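Local coordinates for putative immunoglobulin-blocking virulence protein (Mycoplasma mycoides subsp. capri, PDB 7ADK) that probably binds host immunoglobulins and interferes with their antigen recognition, acting in complex with a partner lipoprotein, at residues 301-306 with 311-316; 190-195 with 324-329; 654-659 with 705-710; 618-623 with 639-644. One frame throughout, in Å; residues are numbered along the deposited sequence.

In the fold
Two pairs of contacts lie far apart. Interactions 1 and 2, with centres about 9 Å apart, meet in the three-stranded antiparallel sheet where strands 312-313 and 326-332 are neighbours. Interactions 3 and 4, about 10 Å apart, belong to the region built on a five-stranded parallel sheet, and Tyr707 and Glu659 of the one bond to the loop backbone of the other. Interactions 2 and 4 lie on opposite sides of the chain's centre. Interaction 2 is buried and purely aliphatic; interaction 4, also buried, sets leucine against peptide as well as leucine. Interaction 1 is partly buried and adds a backbone bond, while interaction 3 sets two carboxylates, one buried, against a tyrosine.

Interaction 1: residues 301-306 with 311-316; sequences STSEKY and LTISPR
The short connection from helix 301-308 into strand 312-313 is held together by Tyr306 and Leu311, with Ser303 and Ile313 packed further along. The chain leaves the helix and turns back so that the two elements lie side by side. One backbone hydrogen bond spans the turn, from Leu311 N to Tyr306 O at 3.0 Å. The N-H points fairly straight at the acceptor (158°), and the nitrogen stands 32° off the plane of the carbonyl. Leu311 CB lies 3.8 Å from the same Tyr306 O.

Beyond this bond the contact is apolar. Tyr306 sets its CG beside its own backbone N (chi1 -77°), which sends the ring outward from the helix, roughly square to its axis, and Leu311 brings CD1 to the ring's edge, close to its plane, 4.4 Å from Tyr306 CD2. On the CD1 side, across the ring from Leu311, Thr302 O lies at the edge, in the plane of the ring. One helical turn before Tyr306, Ser303 offers mainly its CB, 3.9 Å from Ile313 CD1 and 4.0 Å from Ile313 CG1. It is therefore the longer branch of the isoleucine that reaches across to the helix. The hydroxyl of Ser303 looks elsewhere, hydrogen-bonded to Asp327 OD2 and Trp331 NE1, which satisfies a buried polar group.

Strand 326-332 pairs antiparallel with strand 312-313, backbone bonds joining Thr312 to Gly332 and Ser314 to Gly330. From that strand Trp331 stacks on the Tyr306 ring and touches Leu311, while helix 182-194 meets Thr312 through Val188.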
loop_
_atom_site.group_PDB
_atom_site.type_symbol
_atom_site.label_atom_id
_atom_site.label_comp_id
_atom_site.label_asym_id
_atom_site.label_seq_id
_atom_site.Cartn_x
_atom_site.Cartn_y
_atom_site.Cartn_z
ATOM N N SER A 301 2.330 28.502 -41.236
ATOM C CA SER A 301 3.655 28.177 -41.786
ATOM C C SER A 301 4.177 26.786 -41.411
ATOM O O SER A 301 4.802 26.130 -42.232
ATOM C CB SER A 301 4.645 29.254 -41.323
ATOM O OG SER A 301 5.881 29.195 -41.999
ATOM N N THR A 302 3.927 26.316 -40.191
ATOM C CA THR A 302 4.346 24.984 -39.727
ATOM C C THR A 302 3.467 23.890 -40.317
ATOM O O THR A 302 3.969 22.944 -40.909
ATOM C CB THR A 302 4.300 24.908 -38.197
ATOM O OG1 THR A 302 3.021 25.277 -37.747
ATOM C CG2 THR A 302 5.311 25.844 -37.544
ATOM N N SER A 303 2.145 24.040 -40.237
ATOM C CA SER A 303 1.187 23.088 -40.801
ATOM C C SER A 303 1.244 22.964 -42.328
ATOM O O SER A 303 0.803 21.955 -42.865
ATOM C CB SER A 303 -0.218 23.436 -40.338
ATOM O OG SER A 303 -0.325 23.164 -38.962
ATOM N N GLU A 304 1.834 23.917 -43.050
ATOM C CA GLU A 304 2.153 23.749 -44.470
ATOM C C GLU A 304 3.330 22.782 -44.725
ATOM O O GLU A 304 3.311 22.032 -45.697
ATOM C CB GLU A 304 2.402 25.130 -45.082
ATOM C CG GLU A 304 2.548 25.119 -46.595
ATOM C CD GLU A 304 2.578 26.533 -47.172
ATOM O OE1 GLU A 304 1.744 26.849 -48.052
ATOM O OE2 GLU A 304 3.439 27.338 -46.760
ATOM N N LYS A 305 4.332 22.724 -43.842
ATOM C CA LYS A 305 5.454 21.778 -43.985
ATOM C C LYS A 305 5.072 20.331 -43.671
ATOM O O LYS A 305 5.494 19.423 -44.372
ATOM C CB LYS A 305 6.714 22.277 -43.245
ATOM C CG LYS A 305 6.968 21.743 -41.828
ATOM C CD LYS A 305 8.074 22.526 -41.128
ATOM C CE LYS A 305 8.342 22.081 -39.697
ATOM N NZ LYS A 305 9.047 20.812 -39.608
ATOM N N TYR A 306 4.174 20.082 -42.724
ATOM C CA TYR A 306 3.604 18.743 -42.527
ATOM C C TYR A 306 2.774 18.271 -43.734
ATOM O O TYR A 306 2.824 17.101 -44.106
ATOM C CB TYR A 306 2.796 18.700 -41.239
ATOM C CG TYR A 306 3.631 18.622 -39.981
ATOM C CD1 TYR A 306 4.223 19.771 -39.449
ATOM C CD2 TYR A 306 3.794 17.395 -39.321
ATOM C CE1 TYR A 306 4.953 19.705 -38.255
ATOM C CE2 TYR A 306 4.521 17.326 -38.126
ATOM C CZ TYR A 306 5.092 18.483 -37.583
ATOM O OH TYR A 306 5.768 18.408 -36.420
ATOM N N LEU A 311 1.096 14.729 -44.531
ATOM C CA LEU A 311 0.178 14.600 -43.399
ATOM C C LEU A 311 -0.750 15.821 -43.327
ATOM O O LEU A 311 -0.293 16.951 -43.195
ATOM C CB LEU A 311 0.968 14.439 -42.088
ATOM C CG LEU A 311 2.116 13.421 -42.052
ATOM C CD1 LEU A 311 2.665 13.364 -40.637
ATOM C CD2 LEU A 311 1.695 12.013 -42.443
ATOM N N THR A 312 -2.057 15.617 -43.416
ATOM C CA THR A 312 -3.061 16.694 -43.399
ATOM C C THR A 312 -3.456 17.059 -41.970
ATOM O O THR A 312 -3.531 16.174 -41.126
ATOM C CB THR A 312 -4.318 16.315 -44.197
ATOM O OG1 THR A 312 -4.906 15.124 -43.742
ATOM C CG2 THR A 312 -4.018 16.109 -45.665
ATOM N N ILE A 313 -3.774 18.332 -41.706
ATOM C CA ILE A 313 -4.309 18.818 -40.419
ATOM C C ILE A 313 -5.469 17.925 -39.972
ATOM O O ILE A 313 -6.421 17.749 -40.733
ATOM C CB ILE A 313 -4.769 20.298 -40.531
ATOM C CG1 ILE A 313 -3.566 21.242 -40.752
ATOM C CG2 ILE A 313 -5.598 20.701 -39.299
ATOM C CD1 ILE A 313 -3.947 22.695 -41.022
ATOM N N SER A 314 -5.417 17.371 -38.759
ATOM C CA SER A 314 -6.592 16.712 -38.177
ATOM C C SER A 314 -7.649 17.768 -37.859
ATOM O O SER A 314 -7.347 18.725 -37.146
ATOM C CB SER A 314 -6.242 15.927 -36.910
ATOM O OG SER A 314 -7.401 15.569 -36.171
ATOM N N PRO A 315 -8.901 17.618 -38.322
ATOM C CA PRO A 315 -9.951 18.551 -37.950
ATOM C C PRO A 315 -10.206 18.657 -36.446
ATOM O O PRO A 315 -10.707 19.680 -36.010
ATOM C CB PRO A 315 -11.195 18.098 -38.702
ATOM C CG PRO A 315 -10.637 17.359 -39.906
ATOM C CD PRO A 315 -9.367 16.724 -39.365
ATOM N N ARG A 316 -9.829 17.666 -35.631
ATOM C CA ARG A 316 -9.950 17.712 -34.164
ATOM C C ARG A 316 -8.814 18.501 -33.503
ATOM O O ARG A 316 -8.990 19.057 -32.430
ATOM C CB ARG A 316 -10.027 16.263 -33.648
ATOM C CG ARG A 316 -10.477 16.116 -32.189
ATOM C CD ARG A 316 -10.509 14.666 -31.693
ATOM N NE ARG A 316 -11.401 13.807 -32.477
ATOM C CZ ARG A 316 -12.534 13.250 -32.123
ATOM N NH1 ARG A 316 -13.010 13.290 -30.932
ATOM N NH2 ARG A 316 -13.218 12.644 -33.014
#

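Interaction 2: residues 190-195 with 324-329; sequences KDALSG and GEIDSN
Ile326, near the start of strand 326-332, points its side chain at Ala192 and Leu193, in the last turn of helix 182-194. Contacts between the two segments are all apolar. Each of these two residues meets its own branch of the isoleucine: Ala192 CB rests 4.0 Å from Ile326 CG2, and Leu193 CD2 comes to 3.5 Å from Ile326 CD1. The leucine and isoleucine side chains lie at a slant to one another. With CG1 beside the backbone N and CG2 beside the carbonyl carbon (chi1 -60°), Ile326 spreads its two methyls over both neighbours. Ile313 of the adjoining strand packs on Ala192 and Ile326, and Phe206 touches Leu193.

No hydrogen bond crosses between the two segments; some lie within each. Lys190 O accepts from Ser194 N at 3.1 Å and from Ser194 OG at 2.8 Å, the two donors arriving from opposite faces of the carbonyl plane. On the strand, Ser328 N meets Asp327 OD2 at 2.8 Å, from above the carboxylate plane; that oxygen also bonds to Ser303 OG.

With only buried aliphatic carbon meeting across it, the contact depends on shape and the exclusion of water.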
loop_
_atom_site.group_PDB
_atom_site.type_symbol
_atom_site.label_atom_id
_atom_site.label_comp_id
_atom_site.label_asym_id
_atom_site.label_seq_id
_atom_site.Cartn_x
_atom_site.Cartn_y
_atom_site.Cartn_z
ATOM N N LYS A 190 -10.627 23.985 -45.675
ATOM C CA LYS A 190 -12.079 23.749 -45.586
ATOM C C LYS A 190 -12.451 22.501 -44.799
ATOM O O LYS A 190 -13.475 22.486 -44.116
ATOM C CB LYS A 190 -12.657 23.657 -46.999
ATOM C CG LYS A 190 -12.744 25.043 -47.648
ATOM C CD LYS A 190 -13.182 24.930 -49.113
ATOM C CE LYS A 190 -13.256 26.297 -49.794
ATOM N NZ LYS A 190 -14.390 27.105 -49.316
ATOM N N ASP A 191 -11.620 21.465 -44.834
ATOM C CA ASP A 191 -11.807 20.276 -43.984
ATOM C C ASP A 191 -11.624 20.570 -42.489
ATOM O O ASP A 191 -12.425 20.128 -41.669
ATOM C CB ASP A 191 -10.863 19.145 -44.408
ATOM C CG ASP A 191 -11.330 18.320 -45.605
ATOM O OD1 ASP A 191 -12.484 18.457 -46.041
ATOM O OD2 ASP A 191 -10.565 17.442 -46.052
ATOM N N ALA A 192 -10.631 21.376 -42.113
ATOM C CA ALA A 192 -10.430 21.763 -40.722
ATOM C C ALA A 192 -11.571 22.623 -40.159
ATOM O O ALA A 192 -11.813 22.596 -38.954
ATOM C CB ALA A 192 -9.089 22.482 -40.625
ATOM N N LEU A 193 -12.290 23.372 -41.003
ATOM C CA LEU A 193 -13.457 24.165 -40.598
ATOM C C LEU A 193 -14.732 23.320 -40.480
ATOM O O LEU A 193 -15.477 23.474 -39.520
ATOM C CB LEU A 193 -13.648 25.345 -41.561
ATOM C CG LEU A 193 -12.435 26.281 -41.670
ATOM C CD1 LEU A 193 -12.780 27.475 -42.549
ATOM C CD2 LEU A 193 -11.942 26.767 -40.314
ATOM N N SER A 194 -14.972 22.412 -41.427
ATOM C CA SER A 194 -16.199 21.593 -41.514
ATOM C C SER A 194 -16.172 20.274 -40.737
ATOM O O SER A 194 -17.223 19.719 -40.418
ATOM C CB SER A 194 -16.482 21.273 -42.977
ATOM O OG SER A 194 -15.407 20.568 -43.555
ATOM N N GLY A 195 -14.984 19.746 -40.456
ATOM C CA GLY A 195 -14.759 18.371 -40.016
ATOM C C GLY A 195 -14.472 17.397 -41.166
ATOM O O GLY A 195 -14.136 16.247 -40.918
ATOM N N GLY A 324 -5.004 35.143 -38.292
ATOM C CA GLY A 324 -6.168 34.741 -39.089
ATOM C C GLY A 324 -5.848 33.628 -40.082
ATOM O O GLY A 324 -6.119 33.740 -41.275
ATOM N N GLU A 325 -5.229 32.563 -39.589
ATOM C CA GLU A 325 -4.770 31.430 -40.387
ATOM C C GLU A 325 -4.861 30.128 -39.576
ATOM O O GLU A 325 -4.749 30.139 -38.351
ATOM C CB GLU A 325 -3.354 31.723 -40.911
ATOM C CG GLU A 325 -2.371 32.020 -39.777
ATOM C CD GLU A 325 -0.947 32.320 -40.252
ATOM O OE1 GLU A 325 -0.769 33.081 -41.222
ATOM O OE2 GLU A 325 0.014 31.795 -39.655
ATOM N N ILE A 326 -5.114 29.019 -40.266
ATOM C CA ILE A 326 -5.401 27.709 -39.677
ATOM C C ILE A 326 -4.095 26.944 -39.429
ATOM O O ILE A 326 -3.264 26.805 -40.321
ATOM C CB ILE A 326 -6.376 26.912 -40.564
ATOM C CG1 ILE A 326 -7.712 27.653 -40.736
ATOM C CG2 ILE A 326 -6.614 25.513 -39.998
ATOM C CD1 ILE A 326 -8.684 26.918 -41.655
ATOM N N ASP A 327 -3.937 26.416 -38.224
ATOM C CA ASP A 327 -2.768 25.711 -37.694
ATOM C C ASP A 327 -3.238 24.480 -36.898
ATOM O O ASP A 327 -4.436 24.319 -36.677
ATOM C CB ASP A 327 -1.972 26.706 -36.838
ATOM C CG ASP A 327 -0.514 26.304 -36.602
ATOM O OD1 ASP A 327 0.229 27.126 -36.018
ATOM O OD2 ASP A 327 -0.101 25.206 -37.044
ATOM N N SER A 328 -2.361 23.574 -36.473
ATOM C CA SER A 328 -2.793 22.430 -35.657
ATOM C C SER A 328 -1.735 21.921 -34.687
ATOM O O SER A 328 -0.553 22.229 -34.801
ATOM C CB SER A 328 -3.365 21.295 -36.521
ATOM O OG SER A 328 -2.379 20.492 -37.114
ATOM N N ASN A 329 -2.189 21.142 -33.706
ATOM C CA ASN A 329 -1.351 20.327 -32.829
ATOM C C ASN A 329 -1.469 18.824 -33.170
ATOM O O ASN A 329 -1.373 17.974 -32.292
ATOM C CB ASN A 329 -1.634 20.707 -31.361
ATOM C CG ASN A 329 -3.070 20.516 -30.896
ATOM O OD1 ASN A 329 -3.793 19.627 -31.311
ATOM N ND2 ASN A 329 -3.533 21.346 -29.990
#

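Interaction 3: residues 654-659 with 705-710; sequences SDELNE and DKYFEY
Tyr707, on helix 698-709, runs its side chain into the loop that follows strand 650-652, where Glu656 and Glu659 receive it. This lies beside strand 676-679, the last of the five-stranded parallel sheet, whose arrangement is consistent with a leucine-rich-repeat-like solenoid. Tyr707 buries the most surface here, and both glutamates use their carboxylates against it.

Glu656 crosses the ring at a slant, its carboxylate 55° from the ring plane, with OE2 3.5 Å from Tyr707 CE2 and 3.6 Å from Tyr707 CD2. Glu659 comes from the direction opposite to the tyrosine. Its CG is anti to the backbone N (chi1 168°), and the extended chain carries OE1 to 3.2 Å from Tyr707 CE2 and 3.1 Å from Tyr707 OH, with carboxylate and ring 36° apart.

No hydrogen bond joins the two segments. Tyr707 OH and Glu659 OE2 find their partners in loop 618-623: the hydroxyl bonds to Lys618 O, and the carboxylate oxygen takes Leu620 N. Phe650 meets the ring at an angle. Two acidic groups so close to a buried phenol would probably disfavour its ionisation. Loop 654-659 is also tied to helix 698-709 through its backbone, for Asn703 ND2 hydrogen-bonds to both Glu656 O and Glu659 O.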
loop_
_atom_site.group_PDB
_atom_site.type_symbol
_atom_site.label_atom_id
_atom_site.label_comp_id
_atom_site.label_asym_id
_atom_site.label_seq_id
_atom_site.Cartn_x
_atom_site.Cartn_y
_atom_site.Cartn_z
ATOM N N SER A 654 37.864 -9.950 -7.359
ATOM C CA SER A 654 38.478 -8.895 -8.176
ATOM C C SER A 654 38.227 -9.119 -9.691
ATOM O O SER A 654 39.144 -9.079 -10.504
ATOM C CB SER A 654 39.950 -8.743 -7.780
ATOM O OG SER A 654 40.400 -7.433 -8.021
ATOM N N ASP A 655 36.977 -9.366 -10.098
ATOM C CA ASP A 655 36.506 -9.292 -11.497
ATOM C C ASP A 655 36.055 -7.872 -11.889
ATOM O O ASP A 655 35.679 -7.616 -13.027
ATOM C CB ASP A 655 35.363 -10.293 -11.775
ATOM C CG ASP A 655 33.987 -9.853 -11.265
ATOM O OD1 ASP A 655 33.945 -9.211 -10.206
ATOM O OD2 ASP A 655 32.951 -10.147 -11.906
ATOM N N GLU A 656 36.067 -6.920 -10.962
ATOM C CA GLU A 656 35.584 -5.560 -11.183
ATOM C C GLU A 656 36.385 -4.803 -12.234
ATOM O O GLU A 656 35.866 -3.870 -12.821
ATOM C CB GLU A 656 35.560 -4.786 -9.862
ATOM C CG GLU A 656 34.617 -5.432 -8.850
ATOM C CD GLU A 656 34.231 -4.479 -7.726
ATOM O OE1 GLU A 656 35.035 -4.294 -6.792
ATOM O OE2 GLU A 656 33.124 -3.909 -7.785
ATOM N N LEU A 657 37.612 -5.232 -12.536
ATOM C CA LEU A 657 38.413 -4.739 -13.661
ATOM C C LEU A 657 37.730 -5.001 -15.017
ATOM O O LEU A 657 37.962 -4.285 -15.988
ATOM C CB LEU A 657 39.778 -5.445 -13.657
ATOM C CG LEU A 657 40.716 -5.115 -12.485
ATOM C CD1 LEU A 657 40.397 -5.870 -11.201
ATOM C CD2 LEU A 657 42.138 -5.497 -12.875
ATOM N N ASN A 658 36.886 -6.032 -15.069
ATOM C CA ASN A 658 36.238 -6.574 -16.253
ATOM C C ASN A 658 34.739 -6.889 -16.046
ATOM O O ASN A 658 34.166 -7.694 -16.774
ATOM C CB ASN A 658 37.064 -7.762 -16.774
ATOM C CG ASN A 658 37.169 -8.907 -15.790
ATOM O OD1 ASN A 658 38.074 -8.981 -14.974
ATOM N ND2 ASN A 658 36.276 -9.848 -15.863
ATOM N N GLU A 659 34.059 -6.230 -15.103
ATOM C CA GLU A 659 32.619 -6.021 -15.260
ATOM C C GLU A 659 32.409 -5.060 -16.444
ATOM O O GLU A 659 33.047 -4.006 -16.510
ATOM C CB GLU A 659 31.948 -5.479 -13.987
ATOM C CG GLU A 659 30.527 -5.006 -14.357
ATOM C CD GLU A 659 29.610 -4.594 -13.216
ATOM O OE1 GLU A 659 30.092 -4.055 -12.205
ATOM O OE2 GLU A 659 28.385 -4.765 -13.379
ATOM N N ASP A 705 32.673 2.305 -8.000
ATOM C CA ASP A 705 31.852 3.496 -7.754
ATOM C C ASP A 705 30.362 3.246 -7.997
ATOM O O ASP A 705 29.524 3.610 -7.171
ATOM C CB ASP A 705 32.305 4.670 -8.629
ATOM C CG ASP A 705 33.735 5.149 -8.385
ATOM O OD1 ASP A 705 34.398 4.689 -7.431
ATOM O OD2 ASP A 705 34.176 6.053 -9.126
ATOM N N LYS A 706 30.025 2.540 -9.078
ATOM C CA LYS A 706 28.639 2.343 -9.509
ATOM C C LYS A 706 27.814 1.536 -8.519
ATOM O O LYS A 706 26.664 1.888 -8.298
ATOM C CB LYS A 706 28.576 1.707 -10.901
ATOM C CG LYS A 706 29.396 2.393 -11.999
ATOM C CD LYS A 706 29.422 3.926 -11.930
ATOM C CE LYS A 706 30.216 4.532 -13.085
ATOM N NZ LYS A 706 29.536 4.374 -14.380
ATOM N N TYR A 707 28.369 0.501 -7.886
ATOM C CA TYR A 707 27.650 -0.237 -6.843
ATOM C C TYR A 707 27.319 0.617 -5.613
ATOM O O TYR A 707 26.325 0.345 -4.958
ATOM C CB TYR A 707 28.429 -1.468 -6.387
ATOM C CG TYR A 707 28.546 -2.613 -7.366
ATOM C CD1 TYR A 707 27.544 -3.600 -7.445
ATOM C CD2 TYR A 707 29.708 -2.737 -8.136
ATOM C CE1 TYR A 707 27.705 -4.697 -8.308
ATOM C CE2 TYR A 707 29.874 -3.839 -8.988
ATOM C CZ TYR A 707 28.879 -4.817 -9.077
ATOM O OH TYR A 707 29.083 -5.887 -9.873
ATOM N N PHE A 708 28.114 1.634 -5.275
ATOM C CA PHE A 708 27.768 2.556 -4.196
ATOM C C PHE A 708 26.802 3.649 -4.665
ATOM O O PHE A 708 25.873 3.984 -3.946
ATOM C CB PHE A 708 29.053 3.143 -3.603
ATOM C CG PHE A 708 29.872 2.136 -2.827
ATOM C CD1 PHE A 708 29.336 1.564 -1.663
ATOM C CD2 PHE A 708 31.176 1.804 -3.227
ATOM C CE1 PHE A 708 30.079 0.633 -0.926
ATOM C CE2 PHE A 708 31.931 0.888 -2.482
ATOM C CZ PHE A 708 31.374 0.292 -1.342
ATOM N N GLU A 709 26.965 4.181 -5.869
ATOM C CA GLU A 709 26.147 5.260 -6.406
ATOM C C GLU A 709 24.727 4.795 -6.764
ATOM O O GLU A 709 23.752 5.421 -6.347
ATOM C CB GLU A 709 26.877 5.878 -7.595
ATOM C CG GLU A 709 26.228 7.153 -8.119
ATOM C CD GLU A 709 26.940 7.713 -9.355
ATOM O OE1 GLU A 709 28.038 7.259 -9.702
ATOM O OE2 GLU A 709 26.404 8.626 -9.999
ATOM N N TYR A 710 24.590 3.698 -7.504
ATOM C CA TYR A 710 23.321 3.264 -8.086
ATOM C C TYR A 710 22.464 2.418 -7.137
ATOM O O TYR A 710 21.317 2.141 -7.461
ATOM C CB TYR A 710 23.598 2.536 -9.412
ATOM C CG TYR A 710 24.339 3.305 -10.503
ATOM C CD1 TYR A 710 24.457 4.708 -10.478
ATOM C CD2 TYR A 710 24.897 2.596 -11.583
ATOM C CE1 TYR A 710 25.156 5.386 -11.488
ATOM C CE2 TYR A 710 25.599 3.270 -12.601
ATOM C CZ TYR A 710 25.739 4.671 -12.546
ATOM O OH TYR A 710 26.444 5.333 -13.500
#

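Interaction 4: residues 618-623 with 639-644; sequences KSLKGL and TELTLY
Leu643 makes its contact here with backbone: its two methyls lie against one face of the Lys618-Ser619 peptide, and no hydrogen bond joins loop 618-623 to strand 640-643. Leu643 CD1 lies 3.6 Å from Lys618 O, and CD2 is 4.1 Å from Lys618 C and 4.3 Å from Ser619 N. The Lys618 side chain starts off away from the strand, and its NZ bonds to Gly616 O.

Two residues back along the strand, on the same side, Leu641 meets Leu620. The CD1 methyl of Leu620 reaches both methyls of Leu641, at 3.4 Å from CD2 and 3.7 Å from CD1, the two leucines lying alongside one another and running opposite ways. Leu641 carries CG opposite its backbone N (chi1 177°), which brings the branched end over to the loop.

The loop has its own internal bracing. Ser619 OG accepts from Lys621 N at 3.3 Å, an ST turn, and also hydrogen-bonds to Asp655 OD2. A type II beta turn follows from Leu620 to Leu623, with Gly622 at positive phi and a weak Leu623 N to Leu620 O bond. Tyr707 of helix 698-709 packs on Ser619 and Leu643.

At the end of the strand segment, Tyr644 packs on Thr683 of the partner lipoprotein chain. Strand 640-643 itself lies between strands 608-610 and 676-679 in a parallel sheet whose strands follow chain order. Leucines pointing from such a strand onto the connecting loop are consistent with the core of a leucine-rich-repeat-like solenoid.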
loop_
_atom_site.group_PDB
_atom_site.type_symbol
_atom_site.label_atom_id
_atom_site.label_comp_id
_atom_site.label_asym_id
_atom_site.label_seq_id
_atom_site.Cartn_x
_atom_site.Cartn_y
_atom_site.Cartn_z
ATOM N N LYS A 618 27.165 -11.707 -10.678
ATOM C CA LYS A 618 27.485 -10.582 -9.778
ATOM C C LYS A 618 27.648 -9.241 -10.495
ATOM O O LYS A 618 27.773 -8.203 -9.864
ATOM C CB LYS A 618 28.732 -10.963 -8.960
ATOM C CG LYS A 618 28.385 -12.000 -7.876
ATOM C CD LYS A 618 29.602 -12.545 -7.134
ATOM C CE LYS A 618 30.486 -13.501 -7.944
ATOM N NZ LYS A 618 29.886 -14.831 -8.170
ATOM N N SER A 619 27.646 -9.236 -11.812
ATOM C CA SER A 619 28.124 -8.152 -12.657
ATOM C C SER A 619 27.545 -8.285 -14.068
ATOM O O SER A 619 26.971 -9.314 -14.412
ATOM C CB SER A 619 29.654 -8.234 -12.689
ATOM O OG SER A 619 30.126 -9.468 -13.182
ATOM N N LEU A 620 27.749 -7.293 -14.927
ATOM C CA LEU A 620 27.559 -7.428 -16.382
ATOM C C LEU A 620 28.738 -8.147 -17.089
ATOM O O LEU A 620 28.892 -8.010 -18.301
ATOM C CB LEU A 620 27.244 -6.048 -16.995
ATOM C CG LEU A 620 25.757 -5.666 -17.038
ATOM C CD1 LEU A 620 25.077 -5.715 -15.686
ATOM C CD2 LEU A 620 25.610 -4.248 -17.578
ATOM N N LYS A 621 29.597 -8.894 -16.377
ATOM C CA LYS A 621 30.664 -9.696 -17.003
ATOM C C LYS A 621 30.052 -10.729 -17.954
ATOM O O LYS A 621 29.108 -11.416 -17.590
ATOM C CB LYS A 621 31.523 -10.400 -15.934
ATOM C CG LYS A 621 32.773 -11.079 -16.519
ATOM C CD LYS A 621 33.478 -12.039 -15.555
ATOM C CE LYS A 621 32.957 -13.471 -15.619
ATOM N NZ LYS A 621 33.451 -14.203 -16.808
ATOM N N GLY A 622 30.612 -10.871 -19.148
ATOM C CA GLY A 622 30.235 -11.899 -20.116
ATOM C C GLY A 622 28.935 -11.639 -20.865
ATOM O O GLY A 622 28.484 -12.504 -21.597
ATOM N N LEU A 623 28.308 -10.468 -20.708
ATOM C CA LEU A 623 27.039 -10.083 -21.331
ATOM C C LEU A 623 27.253 -9.070 -22.470
ATOM O O LEU A 623 27.921 -8.053 -22.292
ATOM C CB LEU A 623 26.094 -9.522 -20.255
ATOM C CG LEU A 623 25.773 -10.449 -19.069
ATOM C CD1 LEU A 623 24.721 -9.789 -18.185
ATOM C CD2 LEU A 623 25.229 -11.803 -19.507
ATOM N N THR A 639 18.676 0.393 -17.661
ATOM C CA THR A 639 18.346 1.388 -16.634
ATOM C C THR A 639 18.377 0.802 -15.233
ATOM O O THR A 639 18.496 1.532 -14.258
ATOM C CB THR A 639 16.987 2.061 -16.890
ATOM O OG1 THR A 639 15.913 1.167 -16.779
ATOM C CG2 THR A 639 16.864 2.746 -18.243
ATOM N N GLU A 640 18.297 -0.515 -15.106
ATOM C CA GLU A 640 18.115 -1.204 -13.840
ATOM C C GLU A 640 18.716 -2.609 -13.876
ATOM O O GLU A 640 18.600 -3.312 -14.879
ATOM C CB GLU A 640 16.624 -1.228 -13.521
ATOM C CG GLU A 640 16.312 -1.710 -12.114
ATOM C CD GLU A 640 14.907 -1.270 -11.708
ATOM O OE1 GLU A 640 14.743 -0.616 -10.656
ATOM O OE2 GLU A 640 13.946 -1.553 -12.450
ATOM N N LEU A 641 19.330 -3.021 -12.768
ATOM C CA LEU A 641 19.994 -4.305 -12.597
ATOM C C LEU A 641 19.693 -4.875 -11.217
ATOM O O LEU A 641 20.189 -4.367 -10.227
ATOM C CB LEU A 641 21.503 -4.090 -12.794
ATOM C CG LEU A 641 22.365 -5.342 -12.576
ATOM C CD1 LEU A 641 22.109 -6.394 -13.644
ATOM C CD2 LEU A 641 23.838 -4.972 -12.568
ATOM N N THR A 642 18.937 -5.958 -11.143
ATOM C CA THR A 642 18.724 -6.691 -9.891
ATOM C C THR A 642 19.625 -7.920 -9.848
ATOM O O THR A 642 19.716 -8.669 -10.812
ATOM C CB THR A 642 17.254 -7.056 -9.660
ATOM O OG1 THR A 642 16.417 -5.941 -9.833
ATOM C CG2 THR A 642 17.040 -7.563 -8.242
ATOM N N LEU A 643 20.310 -8.106 -8.728
ATOM C CA LEU A 643 21.267 -9.155 -8.452
ATOM C C LEU A 643 20.797 -9.992 -7.266
ATOM O O LEU A 643 20.226 -9.488 -6.305
ATOM C CB LEU A 643 22.630 -8.510 -8.172
ATOM C CG LEU A 643 23.259 -7.770 -9.356
ATOM C CD1 LEU A 643 24.512 -7.036 -8.922
ATOM C CD2 LEU A 643 23.598 -8.719 -10.489
ATOM N N TYR A 644 21.102 -11.275 -7.287
ATOM C CA TYR A 644 20.983 -12.093 -6.099
ATOM C C TYR A 644 21.991 -11.679 -5.027
ATOM O O TYR A 644 23.184 -11.558 -5.315
ATOM C CB TYR A 644 21.140 -13.552 -6.466
ATOM C CG TYR A 644 21.022 -14.453 -5.269
ATOM C CD1 TYR A 644 19.762 -14.688 -4.702
ATOM C CD2 TYR A 644 22.171 -15.020 -4.698
ATOM C CE1 TYR A 644 19.647 -15.529 -3.594
ATOM C CE2 TYR A 644 22.054 -15.877 -3.600
ATOM C CZ TYR A 644 20.787 -16.146 -3.060
ATOM O OH TYR A 644 20.646 -17.029 -2.055
#